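Local atomic coordinates of FAD:protein FMN transferase (Pseudomonas stutzeri ATCC 14405 = CCUG 16156, PDB entry 5MGY), a protein that probably transfers FMN from FAD to a threonine of a target protein with the help of magnesium, and matures NosR for nitrous oxide reduction. Residues Phe155-Ala160 / Leu273-Met278; Ile201-Pro206 / Ala259-Asp264; Arg240-Leu245 / Gln251-His256. All coordinates share one frame; numbering follows the deposited sequence.

Contact 1 (Phe155-Ala160 / Leu273-Met278); sequences FNSIAA and LSTALM. With MG (magnesium ion), chain I.
Ser157 and Thr275 meet at a magnesium ion, forming part of the metal site of this ApbE-family flavin transferase. Helix 267-292 approaches the turn that precedes helix 159-173. Leu273, already inside helix 267-292, points its CB away from Phe155-Ala160, and its apolar chain packs on Leu90 of helix 78-93. Ser274, small enough to fit close against strands, rests on Ser225, Ser227 and Val262. Thr275 then faces the metal, one helical turn after Asp271, whose carboxylate OD2 is the third protein ligand; the four-residue spacing sets both ligands on one side of the helix. A threonine suits this place because its two branches do different work. With OG1 anti to the carbonyl carbon (chi1 -66°), the hydroxyl oxygen reaches magnesium at 2.5 Å, while CG2 lies 3.6 Å from Ser157 CB. Beyond it, Ala276 is buried against Ser94, whereas Leu277 and Met278 turn to Val260 of strand 257-264. Beside Thr275 OG1 on the ion, at close to a right angle, Ser157 uses its main chain and not its hydroxyl: its carbonyl O binds magnesium at 2.4 Å.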
loop_
_atom_site.group_PDB
_atom_site.type_symbol
_atom_site.label_atom_id
_atom_site.label_comp_id
_atom_site.label_asym_id
_atom_site.label_seq_id
_atom_site.Cartn_x
_atom_site.Cartn_y
_atom_site.Cartn_z
ATOM N N PHE A 155 -2.263 -6.413 7.281
ATOM C CA PHE A 155 -2.070 -5.016 7.120
ATOM C C PHE A 155 -1.335 -4.680 5.831
ATOM O O PHE A 155 -0.982 -3.517 5.608
ATOM C CB PHE A 155 -1.310 -4.465 8.375
ATOM C CG PHE A 155 -2.197 -4.318 9.586
ATOM C CD1 PHE A 155 -3.152 -3.297 9.662
ATOM C CD2 PHE A 155 -2.096 -5.213 10.620
ATOM C CE1 PHE A 155 -3.995 -3.206 10.750
ATOM C CE2 PHE A 155 -2.927 -5.124 11.714
ATOM C CZ PHE A 155 -3.890 -4.125 11.781
ATOM N N ASN A 156 -1.122 -5.676 4.971
ATOM C CA ASN A 156 -0.194 -5.551 3.830
ATOM C C ASN A 156 -0.673 -4.530 2.836
ATOM O O ASN A 156 0.122 -3.894 2.220
ATOM C CB ASN A 156 0.081 -6.891 3.111
ATOM C CG ASN A 156 1.424 -7.539 3.481
ATOM O OD1 ASN A 156 2.413 -6.885 3.776
ATOM N ND2 ASN A 156 1.463 -8.831 3.379
ATOM N N SER A 157 -1.962 -4.301 2.731
ATOM C CA SER A 157 -2.483 -3.376 1.735
ATOM C C SER A 157 -2.103 -1.921 2.041
ATOM O O SER A 157 -2.002 -1.104 1.083
ATOM C CB SER A 157 -4.000 -3.552 1.581
ATOM O OG SER A 157 -4.638 -3.241 2.781
ATOM N N ILE A 158 -1.879 -1.628 3.335
ATOM C CA ILE A 158 -1.321 -0.323 3.833
ATOM C C ILE A 158 0.069 -0.198 4.532
ATOM O O ILE A 158 0.551 0.940 4.741
ATOM C CB ILE A 158 -2.316 0.456 4.712
ATOM C CG1 ILE A 158 -2.877 -0.368 5.838
ATOM C CG2 ILE A 158 -3.452 0.882 3.872
ATOM C CD1 ILE A 158 -3.769 0.423 6.826
ATOM N N ALA A 159 0.715 -1.307 4.886
ATOM C CA ALA A 159 1.986 -1.224 5.708
ATOM C C ALA A 159 3.113 -0.414 5.038
ATOM O O ALA A 159 3.647 0.499 5.634
ATOM C CB ALA A 159 2.495 -2.591 6.085
ATOM N N ALA A 160 3.441 -0.730 3.785
ATOM C CA ALA A 160 4.532 -0.048 3.077
ATOM C C ALA A 160 4.301 1.455 3.008
ATOM O O ALA A 160 5.193 2.251 3.247
ATOM C CB ALA A 160 4.709 -0.626 1.683
ATOM N N LEU A 273 -5.984 3.160 -1.069
ATOM C CA LEU A 273 -6.877 3.444 -2.213
ATOM C C LEU A 273 -6.399 2.692 -3.426
ATOM O O LEU A 273 -7.146 2.010 -4.072
ATOM C CB LEU A 273 -6.968 4.922 -2.512
ATOM C CG LEU A 273 -7.572 5.743 -1.337
ATOM C CD1 LEU A 273 -7.449 7.241 -1.629
ATOM C CD2 LEU A 273 -9.012 5.378 -1.065
ATOM N N SER A 274 -5.138 2.738 -3.704
ATOM C CA SER A 274 -4.590 1.844 -4.709
ATOM C C SER A 274 -5.083 0.397 -4.602
ATOM O O SER A 274 -5.495 -0.181 -5.589
ATOM C CB SER A 274 -3.053 1.857 -4.655
ATOM O OG SER A 274 -2.555 0.897 -5.526
ATOM N N THR A 275 -5.014 -0.189 -3.413
ATOM C CA THR A 275 -5.528 -1.566 -3.218
ATOM C C THR A 275 -7.045 -1.701 -3.529
ATOM O O THR A 275 -7.478 -2.742 -4.049
ATOM C CB THR A 275 -5.209 -2.081 -1.780
ATOM O OG1 THR A 275 -3.795 -2.213 -1.639
ATOM C CG2 THR A 275 -5.822 -3.447 -1.495
ATOM N N ALA A 276 -7.801 -0.666 -3.166
ATOM C CA ALA A 276 -9.254 -0.632 -3.272
ATOM C C ALA A 276 -9.692 -0.526 -4.727
ATOM O O ALA A 276 -10.687 -1.162 -5.157
ATOM C CB ALA A 276 -9.798 0.573 -2.525
ATOM N N LEU A 277 -8.959 0.307 -5.464
ATOM C CA LEU A 277 -9.218 0.532 -6.876
ATOM C C LEU A 277 -8.959 -0.733 -7.659
ATOM O O LEU A 277 -9.732 -1.046 -8.541
ATOM C CB LEU A 277 -8.384 1.705 -7.425
ATOM C CG LEU A 277 -8.846 3.024 -6.862
ATOM C CD1 LEU A 277 -8.112 4.170 -7.524
ATOM C CD2 LEU A 277 -10.371 3.197 -7.010
ATOM N N MET A 278 -7.920 -1.478 -7.311
ATOM C CA MET A 278 -7.620 -2.739 -7.979
ATOM C C MET A 278 -8.646 -3.825 -7.607
ATOM O O MET A 278 -8.855 -4.770 -8.380
ATOM C CB MET A 278 -6.213 -3.201 -7.626
ATOM C CG MET A 278 -5.866 -4.630 -8.030
ATOM S SD MET A 278 -5.884 -4.964 -9.796
ATOM C CE MET A 278 -4.349 -4.231 -10.294
HETATM MG MG MG I . -1.364 -1.828 -1.060
#

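Contact 2 (Ile201-Pro206 / Ala259-Asp264); sequences IAIEAP and AVTVID
Ile203 and Thr261 reach toward each other tip to tip where two beta layers pack face to face. Strand 199-205, paired with strand 213-219 in a small antiparallel sheet, lies over strand 257-264 of the large antiparallel sheet; no hydrogen bond joins the two segments. Their closest alpha carbons, Ile203 CA and Thr261 CA, stand 7.7 Å apart, so these two strands meet here through side chains. Both residues branch at CB, a shape that fits extended backbone, and both turn their branches alike. Ile203 CG1 and Thr261 OG1 both stand anti to the carbonyl carbon (chi1 -60° and -72°), which leaves each CG2 anti to the backbone N. Their branches meet in pairs: Ile203 CG2 comes 3.7 Å from Thr261 OG1, while Ile203 CD1 lies 3.9 Å from Thr261 CG2. A threonine hydroxyl within such a buried layer needs a polar mate, and Thr261 OG1 has one in the hydroxyl of Thr226 on the adjacent strand 222-227, so the hydroxyl can lie against Ile203 CG2 without losing its polar partner. Strand alternation puts Ile263 on the same face as Thr261, where it also leans on Met222 and Val224, whereas Val260 and Val262 point to the other face. Phe297 of the next strand, 295-301, packs against Ile203 as well, so the isoleucine sits over two strands of the large sheet. Its extended arm (chi2 159°) carries the delta carbon to the second isoleucine, with Ile203 CD1 4.3 Å from Ile263 CD1.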
loop_
_atom_site.group_PDB
_atom_site.type_symbol
_atom_site.label_atom_id
_atom_site.label_comp_id
_atom_site.label_asym_id
_atom_site.label_seq_id
_atom_site.Cartn_x
_atom_site.Cartn_y
_atom_site.Cartn_z
ATOM N N ILE A 201 9.092 10.829 -10.534
ATOM C CA ILE A 201 8.854 9.414 -10.690
ATOM C C ILE A 201 8.286 9.224 -12.122
ATOM O O ILE A 201 7.765 10.163 -12.771
ATOM C CB ILE A 201 7.975 8.861 -9.511
ATOM C CG1 ILE A 201 7.983 7.317 -9.388
ATOM C CG2 ILE A 201 6.524 9.296 -9.645
ATOM C CD1 ILE A 201 9.333 6.610 -9.236
ATOM N N ALA A 202 8.435 7.991 -12.609
ATOM C CA ALA A 202 7.798 7.517 -13.848
ATOM C C ALA A 202 6.655 6.532 -13.555
ATOM O O ALA A 202 6.854 5.543 -12.835
ATOM C CB ALA A 202 8.842 6.817 -14.707
ATOM N N ILE A 203 5.476 6.780 -14.121
ATOM C CA ILE A 203 4.435 5.786 -14.121
ATOM C C ILE A 203 4.493 5.094 -15.479
ATOM O O ILE A 203 4.581 5.790 -16.517
ATOM C CB ILE A 203 3.082 6.434 -13.889
ATOM C CG1 ILE A 203 3.093 7.134 -12.535
ATOM C CG2 ILE A 203 1.987 5.369 -13.914
ATOM C CD1 ILE A 203 2.073 8.223 -12.329
ATOM N N GLU A 204 4.442 3.751 -15.465
ATOM C CA GLU A 204 4.363 2.982 -16.713
ATOM C C GLU A 204 2.994 3.164 -17.409
ATOM O O GLU A 204 1.924 3.187 -16.756
ATOM C CB GLU A 204 4.625 1.489 -16.478
ATOM C CG GLU A 204 6.051 1.109 -16.127
ATOM C CD GLU A 204 7.040 1.490 -17.216
ATOM O OE1 GLU A 204 7.043 0.900 -18.328
ATOM O OE2 GLU A 204 7.812 2.399 -16.952
ATOM N N ALA A 205 3.052 3.264 -18.728
ATOM C CA ALA A 205 1.921 3.738 -19.522
ATOM C C ALA A 205 1.911 3.038 -20.886
ATOM O O ALA A 205 2.012 3.660 -21.949
ATOM C CB ALA A 205 1.981 5.256 -19.662
ATOM N N PRO A 206 1.756 1.729 -20.853
ATOM C CA PRO A 206 1.980 0.971 -22.045
ATOM C C PRO A 206 1.040 1.267 -23.201
ATOM O O PRO A 206 -0.070 1.767 -23.056
ATOM C CB PRO A 206 1.827 -0.497 -21.592
ATOM C CG PRO A 206 1.725 -0.449 -20.153
ATOM C CD PRO A 206 1.204 0.892 -19.807
ATOM N N ALA A 259 -2.910 -2.538 -13.523
ATOM C CA ALA A 259 -2.226 -1.727 -12.554
ATOM C C ALA A 259 -3.028 -0.450 -12.350
ATOM O O ALA A 259 -3.752 0.016 -13.251
ATOM C CB ALA A 259 -0.832 -1.381 -13.059
ATOM N N VAL A 260 -2.887 0.130 -11.167
ATOM C CA VAL A 260 -3.481 1.415 -10.860
ATOM C C VAL A 260 -2.496 2.113 -9.924
ATOM O O VAL A 260 -1.772 1.503 -9.130
ATOM C CB VAL A 260 -4.918 1.276 -10.346
ATOM C CG1 VAL A 260 -4.956 0.309 -9.189
ATOM C CG2 VAL A 260 -5.512 2.607 -9.951
ATOM N N THR A 261 -2.410 3.411 -10.088
ATOM C CA THR A 261 -1.414 4.166 -9.417
ATOM C C THR A 261 -2.208 5.234 -8.755
ATOM O O THR A 261 -2.997 5.835 -9.419
ATOM C CB THR A 261 -0.433 4.799 -10.422
ATOM O OG1 THR A 261 0.407 3.793 -10.995
ATOM C CG2 THR A 261 0.426 5.765 -9.728
ATOM N N VAL A 262 -1.997 5.488 -7.463
ATOM C CA VAL A 262 -2.665 6.595 -6.795
ATOM C C VAL A 262 -1.663 7.601 -6.226
ATOM O O VAL A 262 -0.568 7.240 -5.838
ATOM C CB VAL A 262 -3.574 6.057 -5.699
ATOM C CG1 VAL A 262 -4.184 7.170 -4.827
ATOM C CG2 VAL A 262 -4.693 5.257 -6.331
ATOM N N ILE A 263 -2.069 8.856 -6.169
ATOM C CA ILE A 263 -1.242 9.931 -5.709
ATOM C C ILE A 263 -2.067 10.676 -4.699
ATOM O O ILE A 263 -3.208 11.080 -4.987
ATOM C CB ILE A 263 -0.764 10.821 -6.909
ATOM C CG1 ILE A 263 -0.070 9.875 -7.931
ATOM C CG2 ILE A 263 0.136 11.975 -6.436
ATOM C CD1 ILE A 263 0.948 10.480 -8.844
ATOM N N ASP A 264 -1.502 10.786 -3.509
ATOM C CA ASP A 264 -2.121 11.421 -2.379
ATOM C C ASP A 264 -0.984 11.953 -1.476
ATOM O O ASP A 264 0.161 11.456 -1.503
ATOM C CB ASP A 264 -2.941 10.372 -1.654
ATOM C CG ASP A 264 -3.879 10.948 -0.583
ATOM O OD1 ASP A 264 -5.098 10.744 -0.817
ATOM O OD2 ASP A 264 -3.454 11.504 0.487
#

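Contact 3 (Arg240-Leu245 / Gln251-His256); sequences RYSHTL and QPIEHH
Arg240 reaches across to the returning chain, its side chain passing Ile253 and His255 at a slant and bringing a guanidinium to the carbonyl groups around His255. The segments form a hairpin-like loop with little regular strand pairing. Arg240 CG is anti to the backbone N (chi1 169°) and the chain stays extended to NE, which carries the guanidinium far enough for NH2 to donate to His255 O at 2.9 Å. The bond is nearly straight, 166° at the hydrogen, and the oxygen lies close to the guanidinium plane, although the nitrogen stands above the carbonyl plane of His255. NH2 also donates to Leu257 O, and Ile253 CD1 lies over one guanidinium face, 3.5 Å from NH2. An alanine here lacks the flat group that packs on Ile253 CD1 and is likely to leave the carbonyls of His255 and Leu257 without this shared donor. Ser242 makes an ST turn: its small side chain folds back so that OG accepts from Thr244 N at 3.2 Å, and Ile253 packs beside the same oxygen. Thr244 O accepts a hydrogen bond from Ile253 N at 3.1 Å; Thr244 CB also approaches Ile253 CD1. Leu245 forms a single backbone bridge with Pro252, and Leu245 CD2 lies 4.1 Å from Pro252 CG; proline suits this spot, where the neighbouring Ile253 supplies the N-H. Thr244, Ile253 and His255 rest on helix 267-292, touching Val279 or Met278, while Leu245 turns to Leu105 and Leu106 of helix 103-108, and strand 257-264 follows directly.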
loop_
_atom_site.group_PDB
_atom_site.type_symbol
_atom_site.label_atom_id
_atom_site.label_comp_id
_atom_site.label_asym_id
_atom_site.label_seq_id
_atom_site.Cartn_x
_atom_site.Cartn_y
_atom_site.Cartn_z
ATOM N N ARG A 240 -8.956 -14.583 -15.744
ATOM C CA ARG A 240 -7.859 -13.889 -15.073
ATOM C C ARG A 240 -7.393 -14.494 -13.734
ATOM O O ARG A 240 -8.183 -14.726 -12.837
ATOM C CB ARG A 240 -8.227 -12.453 -14.792
ATOM C CG ARG A 240 -7.230 -11.788 -13.869
ATOM C CD ARG A 240 -7.272 -10.306 -13.899
ATOM N NE ARG A 240 -6.050 -9.743 -13.335
ATOM C CZ ARG A 240 -5.940 -8.478 -12.931
ATOM N NH1 ARG A 240 -4.798 -8.053 -12.426
ATOM N NH2 ARG A 240 -6.980 -7.627 -13.022
ATOM N N TYR A 241 -6.092 -14.692 -13.627
ATOM C CA TYR A 241 -5.427 -15.153 -12.403
ATOM C C TYR A 241 -4.747 -14.006 -11.587
ATOM O O TYR A 241 -3.919 -13.254 -12.101
ATOM C CB TYR A 241 -4.390 -16.245 -12.740
ATOM C CG TYR A 241 -4.002 -17.005 -11.514
ATOM C CD1 TYR A 241 -4.637 -18.234 -11.209
ATOM C CD2 TYR A 241 -2.997 -16.493 -10.639
ATOM C CE1 TYR A 241 -4.291 -18.904 -10.027
ATOM C CE2 TYR A 241 -2.639 -17.119 -9.468
ATOM C CZ TYR A 241 -3.264 -18.308 -9.151
ATOM O OH TYR A 241 -2.832 -18.888 -7.988
ATOM N N SER A 242 -5.141 -13.842 -10.327
ATOM C CA SER A 242 -4.512 -12.863 -9.449
ATOM C C SER A 242 -4.683 -13.255 -7.987
ATOM O O SER A 242 -5.505 -14.091 -7.631
ATOM C CB SER A 242 -5.065 -11.461 -9.681
ATOM O OG SER A 242 -6.212 -11.197 -8.898
ATOM N N HIS A 243 -3.891 -12.612 -7.146
ATOM C CA HIS A 243 -3.947 -12.794 -5.703
ATOM C C HIS A 243 -4.884 -11.760 -5.034
ATOM O O HIS A 243 -4.950 -11.675 -3.813
ATOM C CB HIS A 243 -2.511 -12.774 -5.103
ATOM C CG HIS A 243 -1.751 -14.062 -5.287
ATOM N ND1 HIS A 243 -0.642 -14.398 -4.529
ATOM C CD2 HIS A 243 -1.955 -15.110 -6.128
ATOM C CE1 HIS A 243 -0.191 -15.590 -4.893
ATOM N NE2 HIS A 243 -0.971 -16.046 -5.861
ATOM N N THR A 244 -5.626 -10.981 -5.807
ATOM C CA THR A 244 -6.523 -10.007 -5.213
ATOM C C THR A 244 -7.946 -10.583 -5.115
ATOM O O THR A 244 -8.502 -11.105 -6.078
ATOM C CB THR A 244 -6.506 -8.691 -6.000
ATOM O OG1 THR A 244 -5.155 -8.333 -6.288
ATOM C CG2 THR A 244 -7.135 -7.558 -5.173
ATOM N N LEU A 245 -8.535 -10.466 -3.928
ATOM C CA LEU A 245 -9.865 -11.027 -3.631
ATOM C C LEU A 245 -10.904 -9.949 -3.481
ATOM O O LEU A 245 -10.599 -8.930 -2.883
ATOM C CB LEU A 245 -9.791 -11.777 -2.297
ATOM C CG LEU A 245 -8.816 -12.954 -2.275
ATOM C CD1 LEU A 245 -8.515 -13.342 -0.849
ATOM C CD2 LEU A 245 -9.420 -14.116 -3.044
ATOM N N GLN A 251 -14.307 -14.873 -3.821
ATOM C CA GLN A 251 -13.398 -15.254 -4.899
ATOM C C GLN A 251 -12.416 -14.163 -5.380
ATOM O O GLN A 251 -12.544 -12.975 -5.027
ATOM C CB GLN A 251 -14.218 -15.767 -6.080
ATOM C CG GLN A 251 -14.979 -17.027 -5.753
ATOM C CD GLN A 251 -16.379 -16.971 -6.275
ATOM O OE1 GLN A 251 -17.159 -16.133 -5.842
ATOM N NE2 GLN A 251 -16.708 -17.840 -7.230
ATOM N N PRO A 252 -11.437 -14.566 -6.213
ATOM C CA PRO A 252 -10.624 -13.577 -6.833
ATOM C C PRO A 252 -11.308 -12.829 -8.009
ATOM O O PRO A 252 -12.308 -13.301 -8.653
ATOM C CB PRO A 252 -9.385 -14.371 -7.290
ATOM C CG PRO A 252 -9.564 -15.770 -6.809
ATOM C CD PRO A 252 -11.040 -15.906 -6.663
ATOM N N ILE A 253 -10.721 -11.655 -8.241
ATOM C CA ILE A 253 -11.201 -10.704 -9.172
ATOM C C ILE A 253 -11.112 -11.261 -10.576
ATOM O O ILE A 253 -10.145 -11.942 -10.915
ATOM C CB ILE A 253 -10.405 -9.394 -9.102
ATOM C CG1 ILE A 253 -8.896 -9.642 -9.292
ATOM C CG2 ILE A 253 -10.688 -8.685 -7.800
ATOM C CD1 ILE A 253 -8.178 -8.415 -9.778
ATOM N N GLU A 254 -12.134 -10.937 -11.366
ATOM C CA GLU A 254 -12.269 -11.390 -12.744
ATOM C C GLU A 254 -11.847 -10.369 -13.769
ATOM O O GLU A 254 -11.513 -10.749 -14.853
ATOM C CB GLU A 254 -13.738 -11.759 -13.001
ATOM C CG GLU A 254 -14.222 -12.919 -12.127
ATOM C CD GLU A 254 -14.706 -14.140 -12.916
ATOM O OE1 GLU A 254 -15.493 -14.031 -13.887
ATOM O OE2 GLU A 254 -14.279 -15.226 -12.533
ATOM N N HIS A 255 -11.885 -9.092 -13.403
ATOM C CA HIS A 255 -11.798 -7.949 -14.343
ATOM C C HIS A 255 -10.398 -7.697 -14.907
ATOM O O HIS A 255 -9.420 -8.330 -14.520
ATOM C CB HIS A 255 -12.247 -6.676 -13.640
ATOM C CG HIS A 255 -11.347 -6.275 -12.517
ATOM N ND1 HIS A 255 -11.783 -6.194 -11.214
ATOM C CD2 HIS A 255 -10.027 -5.974 -12.487
ATOM C CE1 HIS A 255 -10.785 -5.826 -10.442
ATOM N NE2 HIS A 255 -9.709 -5.690 -11.190
ATOM N N HIS A 256 -10.306 -6.701 -15.774
ATOM C CA HIS A 256 -9.114 -6.505 -16.574
ATOM C C HIS A 256 -8.116 -5.434 -16.089
ATOM O O HIS A 256 -7.145 -5.216 -16.740
ATOM C CB HIS A 256 -9.555 -6.204 -17.995
ATOM C CG HIS A 256 -10.341 -7.316 -18.652
ATOM N ND1 HIS A 256 -9.851 -8.606 -18.804
ATOM C CD2 HIS A 256 -11.554 -7.305 -19.258
ATOM C CE1 HIS A 256 -10.741 -9.344 -19.432
ATOM N NE2 HIS A 256 -11.783 -8.579 -19.718
#

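In the fold
The three contacts are nested along the chain, contact 3 within the loop closed by contact 2, and contact 2 within that closed by contact 1. Contact 1 holds the magnesium, and its helix 267-292 is the common neighbour of the others. Toward contact 2, whose centre is 14 Å away, Leu277 CD1 packs 3.8 Å from Val262 CG2, on the face of strand 257-264 turned away from Ile203. Toward contact 3, at 15 Å between centres, Met278 meets Ile253 and His255. The side chains of Thr244 and Thr261 lie about 9 and 12 Å from the metal. Contacts 2 and 3, 20 Å apart between centres, are joined through sequence alone.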